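Long-range contacts in StAR-related lipid transfer protein 5 (PDB 2R55), which probably binds cholesterol or other sterols and may take part in moving these or other lipids within the cell: residues Met27-Leu36 with Asp136-Glu144; Val167-Cys178 with Asn189-Gly200. All blocks are in the same frame, centred on the assembly; numbering follows the deposited sequence.

Contact 1: Met27-Leu36 with Asp136-Glu144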
loop_
_atom_site.group_PDB
_atom_site.type_symbol
_atom_site.label_atom_id
_atom_site.label_comp_id
_atom_site.label_asym_id
_atom_site.label_seq_id
_atom_site.Cartn_x
_atom_site.Cartn_y
_atom_site.Cartn_z
ATOM N N MET A 27 -17.492 -5.195 -2.909
ATOM C CA MET A 27 -16.612 -5.249 -1.742
ATOM C C MET A 27 -15.349 -4.423 -1.941
ATOM O O MET A 27 -14.754 -3.950 -0.982
ATOM C CB MET A 27 -16.317 -6.684 -1.276
ATOM C CG MET A 27 -15.572 -7.595 -2.241
ATOM S SD MET A 27 -14.989 -9.137 -1.424
ATOM C CE MET A 27 -13.471 -8.569 -0.621
ATOM N N SER A 28 -14.966 -4.221 -3.190
ATOM C CA SER A 28 -13.865 -3.330 -3.505
ATOM C C SER A 28 -14.261 -1.871 -3.356
ATOM O O SER A 28 -13.443 -1.043 -2.968
ATOM C CB SER A 28 -13.402 -3.569 -4.928
ATOM O OG SER A 28 -14.508 -3.557 -5.795
ATOM N N GLU A 29 -15.516 -1.552 -3.679
ATOM C CA GLU A 29 -16.050 -0.209 -3.455
ATOM C C GLU A 29 -16.082 0.156 -1.975
ATOM O O GLU A 29 -15.696 1.266 -1.602
ATOM C CB GLU A 29 -17.432 -0.041 -4.076
ATOM C CG GLU A 29 -17.710 1.378 -4.572
ATOM C CD GLU A 29 -16.848 1.780 -5.777
ATOM O OE1 GLU A 29 -16.208 0.898 -6.400
ATOM O OE2 GLU A 29 -16.815 2.986 -6.112
ATOM N N ALA A 30 -16.532 -0.780 -1.143
ATOM C CA ALA A 30 -16.400 -0.658 0.309
ATOM C C ALA A 30 -14.977 -0.308 0.747
ATOM O O ALA A 30 -14.781 0.462 1.683
ATOM C CB ALA A 30 -16.862 -1.949 1.007
ATOM N N VAL A 31 -13.997 -0.877 0.056
ATOM C CA VAL A 31 -12.590 -0.715 0.425
ATOM C C VAL A 31 -12.155 0.730 0.236
ATOM O O VAL A 31 -11.653 1.356 1.177
ATOM C CB VAL A 31 -11.686 -1.677 -0.366
ATOM C CG1 VAL A 31 -10.218 -1.280 -0.238
ATOM C CG2 VAL A 31 -11.912 -3.097 0.099
ATOM N N ALA A 32 -12.370 1.247 -0.969
ATOM C CA ALA A 32 -12.121 2.641 -1.282
ATOM C C ALA A 32 -12.900 3.606 -0.367
ATOM O O ALA A 32 -12.351 4.627 0.067
ATOM C CB ALA A 32 -12.454 2.908 -2.739
ATOM N N GLU A 33 -14.161 3.290 -0.069
ATOM C CA GLU A 33 -14.946 4.094 0.891
ATOM C C GLU A 33 -14.227 4.235 2.238
ATOM O O GLU A 33 -14.123 5.346 2.764
ATOM C CB GLU A 33 -16.374 3.561 1.060
ATOM C CG GLU A 33 -17.360 4.172 0.059
ATOM C CD GLU A 33 -18.517 3.232 -0.323
ATOM O OE1 GLU A 33 -18.879 2.322 0.482
ATOM O OE2 GLU A 33 -19.058 3.412 -1.443
ATOM N N LYS A 34 -13.694 3.120 2.759
ATOM C CA LYS A 34 -12.927 3.137 4.004
ATOM C C LYS A 34 -11.639 3.934 3.866
ATOM O O LYS A 34 -11.252 4.698 4.742
ATOM C CB LYS A 34 -12.619 1.710 4.461
ATOM C CG LYS A 34 -13.779 1.080 5.215
ATOM C CD LYS A 34 -13.588 -0.404 5.298
ATOM C CE LYS A 34 -14.731 -1.077 6.014
ATOM N NZ LYS A 34 -14.363 -2.502 6.152
ATOM N N MET A 35 -10.981 3.742 2.741
ATOM C CA MET A 35 -9.792 4.475 2.437
ATOM C C MET A 35 -10.071 5.969 2.423
ATOM O O MET A 35 -9.348 6.746 3.033
ATOM C CB MET A 35 -9.233 3.973 1.125
ATOM C CG MET A 35 -8.389 2.731 1.307
ATOM S SD MET A 35 -6.759 3.146 1.949
ATOM C CE MET A 35 -6.038 3.966 0.539
ATOM N N LEU A 36 -11.161 6.362 1.787
ATOM C CA LEU A 36 -11.558 7.760 1.786
ATOM C C LEU A 36 -11.727 8.308 3.207
ATOM O O LEU A 36 -11.283 9.424 3.510
ATOM C CB LEU A 36 -12.814 7.969 0.936
ATOM C CG LEU A 36 -13.092 9.418 0.494
ATOM C CD1 LEU A 36 -11.868 10.035 -0.215
ATOM C CD2 LEU A 36 -14.375 9.550 -0.368
ATOM N N ASP A 136 -4.443 -9.661 -2.930
ATOM C CA ASP A 136 -5.363 -8.523 -2.757
ATOM C C ASP A 136 -6.387 -8.329 -3.871
ATOM O O ASP A 136 -6.100 -8.537 -5.058
ATOM C CB ASP A 136 -4.602 -7.191 -2.612
ATOM C CG ASP A 136 -3.557 -7.209 -1.501
ATOM O OD1 ASP A 136 -3.860 -7.679 -0.374
ATOM O OD2 ASP A 136 -2.422 -6.738 -1.777
ATOM N N LEU A 137 -7.582 -7.903 -3.475
ATOM C CA LEU A 137 -8.508 -7.265 -4.395
ATOM C C LEU A 137 -8.139 -5.791 -4.433
ATOM O O LEU A 137 -8.281 -5.091 -3.432
ATOM C CB LEU A 137 -9.944 -7.443 -3.928
ATOM C CG LEU A 137 -11.045 -7.028 -4.899
ATOM C CD1 LEU A 137 -10.944 -7.784 -6.214
ATOM C CD2 LEU A 137 -12.380 -7.283 -4.244
ATOM N N VAL A 138 -7.617 -5.346 -5.574
ATOM C CA VAL A 138 -7.155 -3.963 -5.734
ATOM C C VAL A 138 -7.940 -3.227 -6.814
ATOM O O VAL A 138 -7.996 -3.658 -7.972
ATOM C CB VAL A 138 -5.606 -3.839 -5.966
ATOM C CG1 VAL A 138 -5.097 -4.862 -6.980
ATOM C CG2 VAL A 138 -5.234 -2.420 -6.400
ATOM N N LEU A 139 -8.550 -2.119 -6.396
ATOM C CA LEU A 139 -9.377 -1.281 -7.243
ATOM C C LEU A 139 -8.699 0.067 -7.358
ATOM O O LEU A 139 -8.295 0.663 -6.345
ATOM C CB LEU A 139 -10.781 -1.131 -6.628
ATOM C CG LEU A 139 -11.936 -0.221 -7.135
ATOM C CD1 LEU A 139 -11.882 1.187 -6.576
ATOM C CD2 LEU A 139 -12.132 -0.190 -8.666
ATOM N N VAL A 140 -8.560 0.525 -8.600
ATOM C CA VAL A 140 -8.145 1.883 -8.896
ATOM C C VAL A 140 -9.406 2.721 -9.064
ATOM O O VAL A 140 -10.316 2.352 -9.803
ATOM C CB VAL A 140 -7.316 1.944 -10.197
ATOM C CG1 VAL A 140 -7.047 3.390 -10.592
ATOM C CG2 VAL A 140 -6.005 1.168 -10.046
ATOM N N LYS A 141 -9.467 3.848 -8.369
ATOM C CA LYS A 141 -10.607 4.739 -8.465
ATOM C C LYS A 141 -10.069 6.147 -8.559
ATOM O O LYS A 141 -9.103 6.485 -7.871
ATOM C CB LYS A 141 -11.507 4.601 -7.240
ATOM C CG LYS A 141 -12.904 5.238 -7.379
ATOM C CD LYS A 141 -13.739 4.992 -6.119
ATOM C CE LYS A 141 -15.085 5.712 -6.163
ATOM N NZ LYS A 141 -15.803 5.580 -4.851
ATOM N N ARG A 142 -10.712 6.956 -9.400
ATOM C CA ARG A 142 -10.241 8.294 -9.721
ATOM C C ARG A 142 -11.234 9.325 -9.213
ATOM O O ARG A 142 -12.446 9.160 -9.372
ATOM C CB ARG A 142 -10.078 8.418 -11.236
ATOM C CG ARG A 142 -9.486 7.155 -11.830
ATOM C CD ARG A 142 -9.608 7.042 -13.319
ATOM N NE ARG A 142 -8.418 6.359 -13.807
ATOM C CZ ARG A 142 -7.340 6.988 -14.268
ATOM N NH1 ARG A 142 -7.310 8.319 -14.330
ATOM N NH2 ARG A 142 -6.293 6.282 -14.675
ATOM N N TYR A 143 -10.720 10.391 -8.606
ATOM C CA TYR A 143 -11.576 11.396 -7.984
ATOM C C TYR A 143 -11.745 12.674 -8.819
ATOM O O TYR A 143 -11.107 12.863 -9.857
ATOM C CB TYR A 143 -11.147 11.666 -6.529
ATOM C CG TYR A 143 -11.418 10.468 -5.631
ATOM C CD1 TYR A 143 -12.614 10.358 -4.927
ATOM C CD2 TYR A 143 -10.492 9.419 -5.532
ATOM C CE1 TYR A 143 -12.879 9.263 -4.127
ATOM C CE2 TYR A 143 -10.747 8.307 -4.743
ATOM C CZ TYR A 143 -11.942 8.235 -4.039
ATOM O OH TYR A 143 -12.198 7.133 -3.257
ATOM N N GLU A 144 -12.628 13.541 -8.359
ATOM C CA GLU A 144 -13.027 14.704 -9.137
ATOM C C GLU A 144 -11.942 15.771 -9.190
ATOM O O GLU A 144 -11.895 16.554 -10.136
ATOM C CB GLU A 144 -14.309 15.288 -8.561
ATOM C CG GLU A 144 -15.495 14.330 -8.594
ATOM C CD GLU A 144 -16.218 14.355 -9.929
ATOM O OE1 GLU A 144 -17.294 14.995 -10.009
ATOM O OE2 GLU A 144 -15.699 13.750 -10.898
#

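Contact 2: Val167-Cys178 with Asn189-Gly200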
loop_
_atom_site.group_PDB
_atom_site.type_symbol
_atom_site.label_atom_id
_atom_site.label_comp_id
_atom_site.label_asym_id
_atom_site.label_seq_id
_atom_site.Cartn_x
_atom_site.Cartn_y
_atom_site.Cartn_z
ATOM N N VAL A 167 4.888 -16.977 4.159
ATOM C CA VAL A 167 3.724 -16.852 5.010
ATOM C C VAL A 167 2.673 -16.099 4.217
ATOM O O VAL A 167 2.982 -15.122 3.529
ATOM C CB VAL A 167 4.020 -16.089 6.311
ATOM C CG1 VAL A 167 2.763 -15.966 7.150
ATOM C CG2 VAL A 167 5.131 -16.785 7.124
ATOM N N ARG A 168 1.434 -16.579 4.291
ATOM C CA ARG A 168 0.321 -15.840 3.733
ATOM C C ARG A 168 -0.047 -14.687 4.675
ATOM O O ARG A 168 -0.559 -14.896 5.774
ATOM C CB ARG A 168 -0.888 -16.745 3.447
ATOM C CG ARG A 168 -2.207 -15.966 3.098
ATOM C CD ARG A 168 -2.160 -15.175 1.772
ATOM N NE ARG A 168 -2.218 -16.067 0.613
ATOM C CZ ARG A 168 -1.150 -16.470 -0.074
ATOM N NH1 ARG A 168 0.041 -16.025 0.265
ATOM N NH2 ARG A 168 -1.267 -17.306 -1.099
ATOM N N GLY A 169 0.241 -13.469 4.233
ATOM C CA GLY A 169 -0.214 -12.282 4.937
ATOM C C GLY A 169 -1.564 -11.829 4.429
ATOM O O GLY A 169 -2.034 -12.276 3.384
ATOM N N PHE A 170 -2.187 -10.930 5.168
ATOM C CA PHE A 170 -3.459 -10.374 4.774
ATOM C C PHE A 170 -3.377 -8.869 4.955
ATOM O O PHE A 170 -3.162 -8.379 6.059
ATOM C CB PHE A 170 -4.590 -10.960 5.616
ATOM C CG PHE A 170 -4.700 -12.460 5.537
ATOM C CD1 PHE A 170 -4.128 -13.261 6.517
ATOM C CD2 PHE A 170 -5.379 -13.073 4.479
ATOM C CE1 PHE A 170 -4.209 -14.671 6.456
ATOM C CE2 PHE A 170 -5.484 -14.471 4.401
ATOM C CZ PHE A 170 -4.885 -15.276 5.397
ATOM N N ASN A 171 -3.483 -8.149 3.844
ATOM C CA ASN A 171 -3.671 -6.708 3.873
ATOM C C ASN A 171 -5.117 -6.398 4.160
ATOM O O ASN A 171 -6.012 -6.997 3.564
ATOM C CB ASN A 171 -3.345 -6.094 2.505
ATOM C CG ASN A 171 -1.866 -5.979 2.258
ATOM O OD1 ASN A 171 -1.110 -5.551 3.126
ATOM N ND2 ASN A 171 -1.442 -6.361 1.074
ATOM N N HIS A 172 -5.343 -5.453 5.069
ATOM C CA HIS A 172 -6.659 -4.836 5.217
ATOM C C HIS A 172 -6.685 -3.504 4.420
ATOM O O HIS A 172 -5.636 -3.112 3.864
ATOM C CB HIS A 172 -6.971 -4.682 6.686
ATOM C CG HIS A 172 -7.170 -5.985 7.380
ATOM N ND1 HIS A 172 -6.180 -6.592 8.118
ATOM C CD2 HIS A 172 -8.241 -6.812 7.431
ATOM C CE1 HIS A 172 -6.642 -7.725 8.618
ATOM N NE2 HIS A 172 -7.889 -7.882 8.215
ATOM N N PRO A 173 -7.863 -2.844 4.302
ATOM C CA PRO A 173 -7.946 -1.733 3.327
ATOM C C PRO A 173 -6.739 -0.808 3.392
ATOM O O PRO A 173 -6.420 -0.284 4.457
ATOM C CB PRO A 173 -9.222 -1.006 3.731
ATOM C CG PRO A 173 -10.088 -2.103 4.306
ATOM C CD PRO A 173 -9.152 -3.057 4.993
ATOM N N CYS A 174 -6.068 -0.642 2.259
ATOM C CA CYS A 174 -4.791 0.060 2.198
ATOM C C CYS A 174 -4.534 0.543 0.795
ATOM O O CYS A 174 -5.266 0.191 -0.125
ATOM C CB CYS A 174 -3.629 -0.859 2.583
ATOM S SG CYS A 174 -3.383 -2.319 1.549
ATOM N N GLY A 175 -3.472 1.328 0.637
ATOM C CA GLY A 175 -3.058 1.778 -0.679
ATOM C C GLY A 175 -2.581 3.207 -0.685
ATOM O O GLY A 175 -2.044 3.705 0.307
ATOM N N CYS A 176 -2.806 3.870 -1.807
ATOM C CA CYS A 176 -2.234 5.175 -2.082
ATOM C C CYS A 176 -3.237 6.164 -2.618
ATOM O O CYS A 176 -4.038 5.821 -3.484
ATOM C CB CYS A 176 -1.163 5.035 -3.144
ATOM S SG CYS A 176 0.311 4.459 -2.442
ATOM N N PHE A 177 -3.148 7.393 -2.117
ATOM C CA PHE A 177 -3.785 8.553 -2.738
ATOM C C PHE A 177 -2.733 9.425 -3.456
ATOM O O PHE A 177 -1.783 9.920 -2.832
ATOM C CB PHE A 177 -4.527 9.376 -1.684
ATOM C CG PHE A 177 -5.776 8.724 -1.166
ATOM C CD1 PHE A 177 -5.729 7.864 -0.071
ATOM C CD2 PHE A 177 -7.013 8.986 -1.761
ATOM C CE1 PHE A 177 -6.902 7.262 0.437
ATOM C CE2 PHE A 177 -8.183 8.388 -1.274
ATOM C CZ PHE A 177 -8.122 7.512 -0.162
ATOM N N CYS A 178 -2.886 9.582 -4.766
ATOM C CA CYS A 178 -2.029 10.484 -5.546
ATOM C C CYS A 178 -2.810 11.762 -5.856
ATOM O O CYS A 178 -3.724 11.731 -6.673
ATOM C CB CYS A 178 -1.602 9.819 -6.856
ATOM S SG CYS A 178 -0.621 8.307 -6.719
ATOM N N ASN A 189 1.111 15.364 -3.999
ATOM C CA ASN A 189 0.966 14.924 -2.621
ATOM C C ASN A 189 0.607 13.442 -2.623
ATOM O O ASN A 189 -0.330 13.023 -3.327
ATOM C CB ASN A 189 -0.116 15.736 -1.898
ATOM C CG ASN A 189 -0.017 15.646 -0.379
ATOM O OD1 ASN A 189 0.829 16.292 0.249
ATOM N ND2 ASN A 189 -0.906 14.860 0.217
ATOM N N LEU A 190 1.375 12.662 -1.856
ATOM C CA LEU A 190 1.174 11.226 -1.718
ATOM C C LEU A 190 0.876 10.827 -0.263
ATOM O O LEU A 190 1.748 10.941 0.622
ATOM C CB LEU A 190 2.401 10.456 -2.218
ATOM C CG LEU A 190 2.395 8.923 -2.087
ATOM C CD1 LEU A 190 1.310 8.285 -2.960
ATOM C CD2 LEU A 190 3.738 8.329 -2.427
ATOM N N VAL A 191 -0.349 10.348 -0.037
ATOM C CA VAL A 191 -0.770 9.825 1.261
ATOM C C VAL A 191 -1.042 8.328 1.110
ATOM O O VAL A 191 -1.836 7.908 0.247
ATOM C CB VAL A 191 -2.019 10.550 1.796
ATOM C CG1 VAL A 191 -2.270 10.193 3.269
ATOM C CG2 VAL A 191 -1.859 12.041 1.643
ATOM N N THR A 192 -0.355 7.528 1.923
ATOM C CA THR A 192 -0.415 6.085 1.784
ATOM C C THR A 192 -0.775 5.451 3.111
ATOM O O THR A 192 -0.343 5.921 4.176
ATOM C CB THR A 192 0.928 5.469 1.361
ATOM O OG1 THR A 192 1.873 5.627 2.424
ATOM C CG2 THR A 192 1.486 6.098 0.093
ATOM N N PHE A 193 -1.540 4.359 3.037
ATOM C CA PHE A 193 -1.905 3.600 4.210
ATOM C C PHE A 193 -1.425 2.173 4.093
ATOM O O PHE A 193 -1.731 1.489 3.120
ATOM C CB PHE A 193 -3.417 3.638 4.414
ATOM C CG PHE A 193 -3.942 5.006 4.614
ATOM C CD1 PHE A 193 -3.900 5.595 5.863
ATOM C CD2 PHE A 193 -4.428 5.735 3.541
ATOM C CE1 PHE A 193 -4.360 6.877 6.042
ATOM C CE2 PHE A 193 -4.889 7.024 3.717
ATOM C CZ PHE A 193 -4.860 7.595 4.972
ATOM N N PHE A 194 -0.662 1.746 5.096
ATOM C CA PHE A 194 -0.253 0.355 5.258
ATOM C C PHE A 194 -1.139 -0.241 6.324
ATOM O O PHE A 194 -1.273 0.323 7.412
ATOM C CB PHE A 194 1.207 0.298 5.691
ATOM C CG PHE A 194 2.171 0.538 4.577
ATOM C CD1 PHE A 194 1.713 0.853 3.296
ATOM C CD2 PHE A 194 3.530 0.487 4.804
ATOM C CE1 PHE A 194 2.613 1.071 2.259
ATOM C CE2 PHE A 194 4.430 0.709 3.768
ATOM C CZ PHE A 194 3.970 1.000 2.501
ATOM N N HIS A 195 -1.766 -1.365 6.013
ATOM C CA HIS A 195 -2.782 -1.929 6.895
ATOM C C HIS A 195 -2.579 -3.408 6.909
ATOM O O HIS A 195 -3.464 -4.183 6.547
ATOM C CB HIS A 195 -4.158 -1.635 6.324
ATOM C CG HIS A 195 -5.238 -1.551 7.354
ATOM N ND1 HIS A 195 -6.461 -0.978 7.091
ATOM C CD2 HIS A 195 -5.279 -1.951 8.648
ATOM C CE1 HIS A 195 -7.211 -1.041 8.176
ATOM N NE2 HIS A 195 -6.518 -1.625 9.134
ATOM N N THR A 196 -1.392 -3.801 7.321
ATOM C CA THR A 196 -0.890 -5.120 6.990
ATOM C C THR A 196 -0.961 -6.041 8.169
ATOM O O THR A 196 -0.599 -5.654 9.274
ATOM C CB THR A 196 0.540 -4.990 6.551
ATOM O OG1 THR A 196 0.560 -4.230 5.342
ATOM C CG2 THR A 196 1.187 -6.358 6.330
ATOM N N ASP A 197 -1.444 -7.252 7.932
ATOM C CA ASP A 197 -1.300 -8.317 8.921
ATOM C C ASP A 197 -0.210 -9.261 8.447
ATOM O O ASP A 197 -0.425 -10.116 7.585
ATOM C CB ASP A 197 -2.601 -9.080 9.118
ATOM C CG ASP A 197 -2.494 -10.138 10.182
ATOM O OD1 ASP A 197 -1.496 -10.150 10.933
ATOM O OD2 ASP A 197 -3.419 -10.970 10.285
ATOM N N LEU A 198 0.979 -9.094 8.998
ATOM C CA LEU A 198 2.062 -10.019 8.724
ATOM C C LEU A 198 1.695 -11.463 9.011
ATOM O O LEU A 198 2.202 -12.372 8.346
ATOM C CB LEU A 198 3.305 -9.596 9.480
ATOM C CG LEU A 198 3.867 -8.307 8.849
ATOM C CD1 LEU A 198 5.004 -7.774 9.702
ATOM C CD2 LEU A 198 4.289 -8.508 7.397
ATOM N N SER A 199 0.798 -11.679 9.990
ATOM C CA SER A 199 0.258 -13.014 10.244
ATOM C C SER A 199 1.434 -13.896 10.652
ATOM O O SER A 199 2.410 -13.391 11.211
ATOM C CB SER A 199 -0.488 -13.518 8.995
ATOM O OG SER A 199 -0.661 -14.907 8.969
ATOM N N GLY A 200 1.363 -15.194 10.375
ATOM C CA GLY A 200 2.358 -16.140 10.895
ATOM C C GLY A 200 2.409 -16.075 12.413
ATOM O O GLY A 200 1.379 -15.978 13.061
#

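Contact 1: Met27-Leu36 with Asp136-Glu144
Glu-29 and Lys-141 form the one salt bridge between helix 27-36 and strand 136-142. Their side chains cross at about a right angle, and NZ of Lys-141 lies 3.1 Å from OE2 of Glu-29. The ammonium comes from above the carboxylate plane, 39° out of it. Lys-141 runs out fully extended, while Glu-29 is bent at chi2 (68°), which carries its carboxylate over to the lysine. Glu-33 adds a second negative group nearby, with OE2 5.2 Å from NZ of Lys-141, and may add to the pull on it.

The rest is apolar packing. Leu-137 puts its CD2 branch 3.8 Å from CG of Met-27, and the same methyl meets CB of Ser-28. CB of Ser-28 also rests 4.0 Å from CB of Leu-139. The hydroxyl of Ser-28 is used within its own helix, bonding to the carbonyls of Ala-24 and Ala-25. Ala-32 sets its methyl 4.2 Å from CD1 of Leu-139 and equally near CD of Lys-141, so the lysine's aliphatic part also packs here. At the far end both methyls of Leu-36 reach CE1 of Tyr-143, CD2 at 4.1 Å, and the two side chains come from opposite directions.

The helix crosses the strand at -66°, with 8.4 Å between their axes. It is part of the N-terminal helix of the START domain, lying on the curved sheet. Val-31 and Met-35 continue the packing onto strand 148-154 and strand 167-180. Strand 132-142 is itself paired with strands 114-120, 148-154 and 167-180.

Contact 2: Val167-Cys178 with Asn189-Gly200
His-172 and His-195 meet where the two strands break their regular pairing. CB of His-172 sits over the centre of the His-195 ring, 3.6 Å from its centroid, a CH-pi contact. The His-172 ring turns its edge to that face, with the planes at 56°. Phe-177 and Phe-193 cross obliquely, CE1 of the first 3.9 Å from CE2 of the second.

The backbone bonds are those of an antiparallel hairpin, strands 167-180 and 188-197. In the helix-grip fold of START domains its side bearing Thr-192 and Thr-196 faces the C-terminal helix 204-227, while Phe-177 and Phe-193 meet helix 21-40. Gly-175 with Phe-193 and Phe-177 with Val-191 are hydrogen-bonded pairs; Phe-170 with Asp-197 is another, in a second ladder shifted by one residue. At the backbone angles of Gly-175 a side chain would run into the carbonyl O of Cys-174.

Side chains add polar bonds. ND1 of His-195 donates to O of Pro-173 at 2.7 Å, with the acceptor in the ring plane. CG of His-195 stands anti to the backbone N (chi1 -152°), which brings the ring against this turn. A leucine in place of His-195 would probably leave the Pro-173 carbonyl without its ring donor and take away the ring nitrogen, NE2, that bonds OG of Ser-61. OG1 of Thr-196 donates nearly straight along the amide C=O of Asn-171, 3.1 Å from OD1, while ND2 of the same amide is bonded to OD2 of Asp-136. OG of Ser-199 donates to O of Arg-168, and OD1 of Asp-197 closes an Asx turn by accepting from N of Ser-199.

How the contacts relate
Contact 2 lies nearer the middle of the chain, its centre about 4 Å from the chain centre against about 12 Å for contact 1. Both are partly buried. Contact 1 lays a helix on the sheet through side chains, with its salt bridge at the margin. Contact 2 joins two neighbouring strands within that sheet, chiefly by backbone bonds. The sheet links them, since strands 132-142 and 167-180 run side by side. Asp-136 OD2 and Asn-171 ND2, 3.0 Å apart, probably form a hydrogen bond across that pair. Met-35 of the helix reaches contact 2 by packing on Phe-177, Cys-174 and Gly-175.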